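Local coordinates for TetR family transcriptional regulator (PDB 4ZA6), which probably represses transcription of the quorum-sensing signal degradation gene qsdA by binding DNA as a TetR-family regulator, at residues 37-40 with 41-45; 4-7 with 8-11. One frame throughout, in Å; residues are numbered along the deposited sequence.

Interaction 1 (37-40 with 41-45)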
loop_
_atom_site.group_PDB
_atom_site.type_symbol
_atom_site.label_atom_id
_atom_site.label_comp_id
_atom_site.label_asym_id
_atom_site.label_seq_id
_atom_site.Cartn_x
_atom_site.Cartn_y
_atom_site.Cartn_z
ATOM N N ARG A 37 -22.964 5.795 -16.776
ATOM C CA ARG A 37 -22.664 4.925 -15.633
ATOM C C ARG A 37 -22.304 3.501 -16.037
ATOM O O ARG A 37 -21.429 2.907 -15.437
ATOM C CB ARG A 37 -23.833 4.933 -14.632
ATOM C CG ARG A 37 -23.819 6.121 -13.660
ATOM C CD ARG A 37 -22.650 6.084 -12.676
ATOM N NE ARG A 37 -22.608 4.840 -11.904
ATOM C CZ ARG A 37 -23.088 4.699 -10.673
ATOM N NH1 ARG A 37 -23.634 5.732 -10.043
ATOM N NH2 ARG A 37 -23.009 3.529 -10.056
ATOM N N ALA A 38 -22.955 2.974 -17.076
ATOM C CA ALA A 38 -22.702 1.635 -17.604
ATOM C C ALA A 38 -21.307 1.551 -18.243
ATOM O O ALA A 38 -20.617 0.571 -18.018
ATOM C CB ALA A 38 -23.778 1.268 -18.625
ATOM N N THR A 39 -20.910 2.572 -19.049
ATOM C CA THR A 39 -19.592 2.665 -19.697
ATOM C C THR A 39 -18.491 2.707 -18.610
ATOM O O THR A 39 -17.492 1.970 -18.699
ATOM C CB THR A 39 -19.571 3.901 -20.620
ATOM O OG1 THR A 39 -20.478 3.681 -21.695
ATOM C CG2 THR A 39 -18.172 4.219 -21.176
ATOM N N LEU A 40 -18.690 3.554 -17.575
ATOM C CA LEU A 40 -17.740 3.653 -16.460
ATOM C C LEU A 40 -17.513 2.293 -15.763
ATOM O O LEU A 40 -16.357 1.904 -15.582
ATOM C CB LEU A 40 -18.143 4.748 -15.450
ATOM C CG LEU A 40 -17.199 4.898 -14.230
ATOM C CD1 LEU A 40 -15.795 5.336 -14.666
ATOM C CD2 LEU A 40 -17.756 5.846 -13.207
ATOM N N TYR A 41 -18.605 1.556 -15.424
ATOM C CA TYR A 41 -18.519 0.229 -14.781
ATOM C C TYR A 41 -17.709 -0.743 -15.644
ATOM O O TYR A 41 -16.851 -1.459 -15.122
ATOM C CB TYR A 41 -19.916 -0.361 -14.460
ATOM C CG TYR A 41 -19.837 -1.793 -13.963
ATOM C CD1 TYR A 41 -19.524 -2.078 -12.638
ATOM C CD2 TYR A 41 -20.014 -2.866 -14.835
ATOM C CE1 TYR A 41 -19.391 -3.392 -12.189
ATOM C CE2 TYR A 41 -19.878 -4.185 -14.400
ATOM C CZ TYR A 41 -19.571 -4.443 -13.074
ATOM O OH TYR A 41 -19.463 -5.737 -12.625
ATOM N N ARG A 42 -17.977 -0.746 -16.970
ATOM C CA ARG A 42 -17.282 -1.569 -17.962
ATOM C C ARG A 42 -15.786 -1.263 -17.974
ATOM O O ARG A 42 -14.977 -2.184 -18.117
ATOM C CB ARG A 42 -17.889 -1.328 -19.346
ATOM C CG ARG A 42 -17.702 -2.478 -20.328
ATOM C CD ARG A 42 -18.614 -2.368 -21.544
ATOM N NE ARG A 42 -18.405 -1.129 -22.300
ATOM C CZ ARG A 42 -19.331 -0.192 -22.479
ATOM N NH1 ARG A 42 -20.549 -0.349 -21.977
ATOM N NH2 ARG A 42 -19.051 0.901 -23.172
ATOM N N TRP A 43 -15.415 0.015 -17.764
ATOM C CA TRP A 43 -14.018 0.447 -17.764
ATOM C C TRP A 43 -13.242 0.102 -16.512
ATOM O O TRP A 43 -12.101 -0.330 -16.620
ATOM C CB TRP A 43 -13.916 1.965 -18.003
ATOM C CG TRP A 43 -14.231 2.427 -19.409
ATOM C CD1 TRP A 43 -14.622 1.661 -20.470
ATOM C CD2 TRP A 43 -14.235 3.786 -19.869
ATOM N NE1 TRP A 43 -14.829 2.458 -21.577
ATOM C CE2 TRP A 43 -14.585 3.765 -21.238
ATOM C CE3 TRP A 43 -13.941 5.019 -19.262
ATOM C CZ2 TRP A 43 -14.677 4.934 -22.005
ATOM C CZ3 TRP A 43 -14.011 6.174 -20.029
ATOM C CH2 TRP A 43 -14.342 6.122 -21.392
ATOM N N VAL A 44 -13.808 0.385 -15.326
ATOM C CA VAL A 44 -13.091 0.228 -14.058
ATOM C C VAL A 44 -13.719 -0.709 -13.007
ATOM O O VAL A 44 -13.109 -0.958 -11.965
ATOM C CB VAL A 44 -12.769 1.615 -13.449
ATOM C CG1 VAL A 44 -11.820 2.418 -14.344
ATOM C CG2 VAL A 44 -14.048 2.397 -13.140
ATOM N N GLY A 45 -14.920 -1.195 -13.267
ATOM C CA GLY A 45 -15.616 -2.034 -12.303
ATOM C C GLY A 45 -16.353 -1.167 -11.308
ATOM O O GLY A 45 -16.571 0.028 -11.555
#

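Interaction 2 (4-7 with 8-11)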
loop_
_atom_site.group_PDB
_atom_site.type_symbol
_atom_site.label_atom_id
_atom_site.label_comp_id
_atom_site.label_asym_id
_atom_site.label_seq_id
_atom_site.Cartn_x
_atom_site.Cartn_y
_atom_site.Cartn_z
ATOM N N ASP A 4 -6.134 1.453 -22.685
ATOM C CA ASP A 4 -5.320 1.853 -21.534
ATOM C C ASP A 4 -5.579 3.319 -21.208
ATOM O O ASP A 4 -5.573 3.688 -20.044
ATOM C CB ASP A 4 -3.832 1.681 -21.831
ATOM C CG ASP A 4 -3.400 0.253 -22.043
ATOM O OD1 ASP A 4 -3.864 -0.629 -21.282
ATOM O OD2 ASP A 4 -2.547 0.024 -22.915
ATOM N N LEU A 5 -5.770 4.143 -22.256
ATOM C CA LEU A 5 -6.021 5.572 -22.142
ATOM C C LEU A 5 -7.359 5.901 -21.460
ATOM O O LEU A 5 -7.398 6.751 -20.568
ATOM C CB LEU A 5 -5.901 6.217 -23.530
ATOM C CG LEU A 5 -6.151 7.718 -23.642
ATOM C CD1 LEU A 5 -5.349 8.524 -22.587
ATOM C CD2 LEU A 5 -5.865 8.179 -25.033
ATOM N N GLU A 6 -8.455 5.262 -21.894
ATOM C CA GLU A 6 -9.771 5.463 -21.255
ATOM C C GLU A 6 -9.704 5.194 -19.735
ATOM O O GLU A 6 -10.098 6.054 -18.942
ATOM C CB GLU A 6 -10.825 4.585 -21.913
ATOM C CG GLU A 6 -11.328 5.223 -23.199
ATOM C CD GLU A 6 -12.091 4.289 -24.116
ATOM O OE1 GLU A 6 -12.751 4.799 -25.052
ATOM O OE2 GLU A 6 -12.025 3.055 -23.905
ATOM N N ARG A 7 -9.138 4.036 -19.342
ATOM C CA ARG A 7 -8.942 3.611 -17.953
ATOM C C ARG A 7 -8.045 4.624 -17.211
ATOM O O ARG A 7 -8.363 5.002 -16.088
ATOM C CB ARG A 7 -8.312 2.198 -17.954
ATOM C CG ARG A 7 -8.173 1.518 -16.580
ATOM C CD ARG A 7 -7.447 0.188 -16.688
ATOM N NE ARG A 7 -7.025 -0.307 -15.371
ATOM C CZ ARG A 7 -5.785 -0.219 -14.891
ATOM N NH1 ARG A 7 -4.825 0.356 -15.608
ATOM N NH2 ARG A 7 -5.498 -0.695 -13.688
ATOM N N ARG A 8 -6.953 5.101 -17.851
ATOM C CA ARG A 8 -6.053 6.107 -17.261
ATOM C C ARG A 8 -6.794 7.404 -16.901
ATOM O O ARG A 8 -6.593 7.923 -15.811
ATOM C CB ARG A 8 -4.842 6.368 -18.187
ATOM C CG ARG A 8 -3.786 7.385 -17.711
ATOM C CD ARG A 8 -3.112 7.145 -16.357
ATOM N NE ARG A 8 -2.985 5.733 -15.964
ATOM C CZ ARG A 8 -3.040 5.316 -14.704
ATOM N NH1 ARG A 8 -3.230 6.185 -13.715
ATOM N NH2 ARG A 8 -2.925 4.027 -14.421
ATOM N N ARG A 9 -7.656 7.923 -17.812
ATOM C CA ARG A 9 -8.445 9.126 -17.548
ATOM C C ARG A 9 -9.325 8.870 -16.329
ATOM O O ARG A 9 -9.366 9.704 -15.428
ATOM C CB ARG A 9 -9.310 9.500 -18.756
ATOM C CG ARG A 9 -8.531 10.138 -19.892
ATOM C CD ARG A 9 -9.485 10.745 -20.886
ATOM N NE ARG A 9 -8.882 10.887 -22.214
ATOM C CZ ARG A 9 -9.108 10.063 -23.234
ATOM N NH1 ARG A 9 -9.936 9.034 -23.096
ATOM N NH2 ARG A 9 -8.515 10.267 -24.399
ATOM N N ALA A 10 -9.958 7.682 -16.270
ATOM C CA ALA A 10 -10.825 7.280 -15.158
ATOM C C ALA A 10 -10.088 7.203 -13.828
ATOM O O ALA A 10 -10.571 7.766 -12.849
ATOM C CB ALA A 10 -11.539 5.971 -15.472
ATOM N N ILE A 11 -8.910 6.539 -13.788
ATOM C CA ILE A 11 -8.118 6.417 -12.550
ATOM C C ILE A 11 -7.572 7.775 -12.122
ATOM O O ILE A 11 -7.646 8.116 -10.940
ATOM C CB ILE A 11 -7.002 5.350 -12.656
ATOM C CG1 ILE A 11 -7.568 3.982 -13.098
ATOM C CG2 ILE A 11 -6.181 5.251 -11.341
ATOM C CD1 ILE A 11 -6.495 3.025 -13.619
#

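Interaction 1 (37-40 with 41-45)
Residues 37-40 and 41-45 form one unbroken helical run, and Tyr41, Arg42, Trp43 and Val44 each send their backbone N-H to the carbonyl four residues earlier. The bond from Tyr41 N to Arg37 O is 3.1 Å long and fairly straight at 163°. Near the C-terminal end Leu40 O has two donors, Val44 N at 3.0 Å and, weakly, Trp43 N. Gly45 then leaves the helix with positive phi, a turn at which a side chain would press on the preceding carbonyl.

Helix 37-44 follows helix 26-33 after a short turn, the helix-turn-helix of TetR-family repressors, in which the second helix is the recognition helix; its exposed Tyr41 is consistent with a DNA-facing side. On one flank, Thr39 CG2 sits over the face of the Trp43 indole, a CH-pi contact 4.0 Å from the centroid of the six-membered ring. Standing anti to the backbone N of Thr39, that methyl is carried over the indole, 3.5 Å above its plane and offset toward the rim. The Arg42 chain bends at chi3 (59°), laying one face of the guanidinium over Thr39 CA, with Arg42 NH2 3.5 Å from Thr39 OG1. Inward, Leu40 CD1 meets Val44 CG2 at 3.7 Å, and Leu40 also packs on Leu29 of helix 26-33.

Interaction 2 (4-7 with 8-11)
Between residues 4-7 and 8-11, the shortest polar link is the helical bond from Ile11 N to Arg7 O, 2.8 Å long with an N-H...O angle of 163°. Arg8, Arg9 and Ala10 donate in the same i to i-4 pattern to Asp4, Leu5 and Glu6, so all four carbonyls of the first turn are engaged.

The arginine side chains diverge from this backbone. Arg8 bends at chi2 and chi3, and its guanidinium forms salt bridges with Asp12 one turn on and with Glu57 of helix 47-69. Arg7 runs extended instead, its CG anti to the backbone N (chi1 -174°), and lays its guanidinium over Ile11, whose CD1 stands 3.5 Å above the centre of the guanidinium plane. The same methyl is 3.7 Å from Arg7 CG, so it touches both the aliphatic stem and the guanidinium. Ile11 also packs on Thr53 and Val54 of helix 47-69. With an alanine at Ile11 the Arg7 guanidinium would probably lose the carbon under its face and be freer to turn, and a gap would be likely to open toward Val54. Arg9 is handled similarly on another side of the helix: Leu5 CG lies over one face, toward the rim, and Leu5 CD2 approaches Arg9 NH2 at 3.4 Å. Ala10 faces the neighbouring helices.

This is the start of helix 4-19, the first helix of the N-terminal three-helix DNA-binding domain of the TetR family. Arg7 NH1 and Arg8 NH2 are 4.3 Å apart, a like-charge approach that the carboxylate of Glu57 is likely to offset, while aliphatic carbon shields one guanidinium face of Arg7 and of Arg9.

Interaction 2 comes first along the chain, on helix 4-19, and interaction 1 follows on helix 37-44; their centres lie about 11 Å apart. The two helices meet directly: Trp43 CZ2 packs 3.4 Å from Glu6 CD, and Val44 CG1 reaches Ala10 CB at 3.7 Å. Helix 26-33 joins both, since Leu33 touches Leu40 of interaction 1 and Arg9 and Ala10 of interaction 2. Together these three helices make up the probable DNA-binding headpiece, well away from the centre of the chain. Through Arg8 and Ile11, interaction 2 also meets helix 47-69, which connects the headpiece to the rest of this all-helical repressor.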